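Local coordinates for type II secretion system protein L (Pseudomonas aeruginosa, PDB 6GHU) that helps assemble the type II secretion system in the inner membrane, linking the cytoplasmic energy-providing protein to the rest of the machinery that exports proteases and toxins, at residues 23-27 against 28-32. Residues are numbered along the deposited sequence; the frame is centred on the assembly and turned at random. Where two conformers were deposited one is given.
Sequences QLDFS and AARGD
The turn of a β-hairpin in the ferredoxin-like periplasmic domain is tied by a salt-bridge network in which Arg30 folds back between Asp25 and Asp32. Asp25 OD1 lies at the guanidinium edge, 2.5 Å from Arg30 NH1, shorter than expected, so the exact length is doubtful. A second, weak bond runs from Arg30 NH2, 2.7 Å from Asp25 OD1. Carboxylate and guanidinium planes are turned 73° apart. The bend at chi3 of Arg30 (60°) directs NE to Asp32 OD2, 3.0 Å away on its syn side but tilted out of the carboxylate plane. In the conformer described, Gln23 NE2 bonds to the anti lone pair of Asp25 OD2 at 2.7 Å, nearly straight. The turn itself closes through Gly31 N to Ser27 O (2.8 Å, 171°), with Gly31 at positive phi after three residues of helical backbone. The Phe26 ring lies on the other side of the strand from Asp25; in the conformer given, one face lies over Ala28 N and its CD1 edge is 3.1 Å from Asp32 O. The hairpin joins strands 20-27 and 32-39; Arg30 also touches Arg74 on strand 70-77, and residues 23-27 pair antiparallel with a strand of the second subunit, continuing the sheet across the dimer.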
loop_
_atom_site.group_PDB
_atom_site.type_symbol
_atom_site.label_atom_id
_atom_site.label_comp_id
_atom_site.label_asym_id
_atom_site.label_seq_id
_atom_site.Cartn_x
_atom_site.Cartn_y
_atom_site.Cartn_z
ATOM N N GLN A 23 -4.198 4.908 7.886
ATOM C CA GLN A 23 -4.616 5.174 6.521
ATOM C C GLN A 23 -3.379 5.204 5.637
ATOM O O GLN A 23 -2.292 5.587 6.082
ATOM C CB GLN A 23 -5.391 6.497 6.439
ATOM C CG GLN A 23 -5.841 6.898 5.039
ATOM C CD GLN A 23 -4.769 7.646 4.262
ATOM O OE1 GLN A 23 -3.718 7.997 4.805
ATOM N NE2 GLN A 23 -5.035 7.900 2.986
ATOM N N LEU A 24 -3.555 4.793 4.387
ATOM C CA LEU A 24 -2.479 4.822 3.411
ATOM C C LEU A 24 -3.102 5.069 2.050
ATOM O O LEU A 24 -4.106 4.438 1.707
ATOM C CB LEU A 24 -1.693 3.509 3.417
ATOM C CG LEU A 24 -0.425 3.439 2.567
ATOM C CD1 LEU A 24 0.531 2.409 3.151
ATOM C CD2 LEU A 24 -0.733 3.088 1.125
ATOM N N ASP A 25 -2.521 5.982 1.282
ATOM C CA ASP A 25 -3.032 6.234 -0.050
ATOM C C ASP A 25 -1.876 6.477 -1.002
ATOM O O ASP A 25 -0.819 6.980 -0.616
ATOM C CB ASP A 25 -4.025 7.408 -0.075
ATOM C CG ASP A 25 -3.363 8.745 0.143
ATOM O OD1 ASP A 25 -2.863 9.318 -0.848
ATOM O OD2 ASP A 25 -3.365 9.231 1.297
ATOM N N PHE A 26 -2.017 5.932 -2.201
ATOM C CA PHE A 26 -1.112 6.231 -3.292
ATOM C C PHE A 26 -1.927 6.682 -4.489
ATOM O O PHE A 26 -3.070 6.263 -4.687
ATOM C CB PHE A 26 -0.238 5.042 -3.711
ATOM C CG PHE A 26 0.286 5.168 -5.116
ATOM C CD1 PHE A 26 1.263 6.103 -5.422
ATOM C CD2 PHE A 26 -0.230 4.388 -6.138
ATOM C CE1 PHE A 26 1.729 6.250 -6.718
ATOM C CE2 PHE A 26 0.236 4.525 -7.438
ATOM C CZ PHE A 26 1.216 5.456 -7.727
ATOM N N SER A 27 -1.312 7.552 -5.273
ATOM C CA SER A 27 -1.874 8.060 -6.517
ATOM C C SER A 27 -0.745 8.305 -7.508
ATOM O O SER A 27 0.235 8.982 -7.180
ATOM C CB SER A 27 -2.657 9.355 -6.285
ATOM O OG SER A 27 -2.906 10.012 -7.512
ATOM N N ALA A 28 -0.885 7.748 -8.714
ATOM C CA ALA A 28 0.129 7.955 -9.744
ATOM C C ALA A 28 0.261 9.432 -10.087
ATOM O O ALA A 28 1.365 9.925 -10.338
ATOM C CB ALA A 28 -0.215 7.139 -10.989
ATOM N N ALA A 29 -0.858 10.158 -10.088
ATOM C CA ALA A 29 -0.800 11.595 -10.329
ATOM C C ALA A 29 0.084 12.286 -9.299
ATOM O O ALA A 29 0.888 13.158 -9.645
ATOM C CB ALA A 29 -2.209 12.182 -10.310
ATOM N N ARG A 30 -0.041 11.902 -8.028
ATOM C CA ARG A 30 0.755 12.538 -6.985
ATOM C C ARG A 30 2.197 12.040 -7.002
ATOM O O ARG A 30 3.127 12.822 -6.776
ATOM C CB ARG A 30 0.118 12.291 -5.619
ATOM C CG ARG A 30 0.434 13.357 -4.577
ATOM C CD ARG A 30 -0.324 13.087 -3.288
ATOM N NE ARG A 30 0.033 11.785 -2.735
ATOM C CZ ARG A 30 -0.746 11.061 -1.937
ATOM N NH1 ARG A 30 -1.949 11.504 -1.588
ATOM N NH2 ARG A 30 -0.319 9.883 -1.495
ATOM N N GLY A 31 2.404 10.750 -7.255
ATOM C CA GLY A 31 3.742 10.219 -7.424
ATOM C C GLY A 31 4.457 9.792 -6.161
ATOM O O GLY A 31 5.682 9.623 -6.190
ATOM N N ASP A 32 3.747 9.611 -5.052
ATOM C CA ASP A 32 4.364 9.119 -3.830
ATOM C C ASP A 32 3.304 8.405 -3.004
ATOM O O ASP A 32 2.133 8.339 -3.383
ATOM C CB ASP A 32 5.020 10.256 -3.037
ATOM C CG ASP A 32 4.072 11.407 -2.767
ATOM O OD1 ASP A 32 4.438 12.565 -3.059
ATOM O OD2 ASP A 32 2.954 11.152 -2.270
#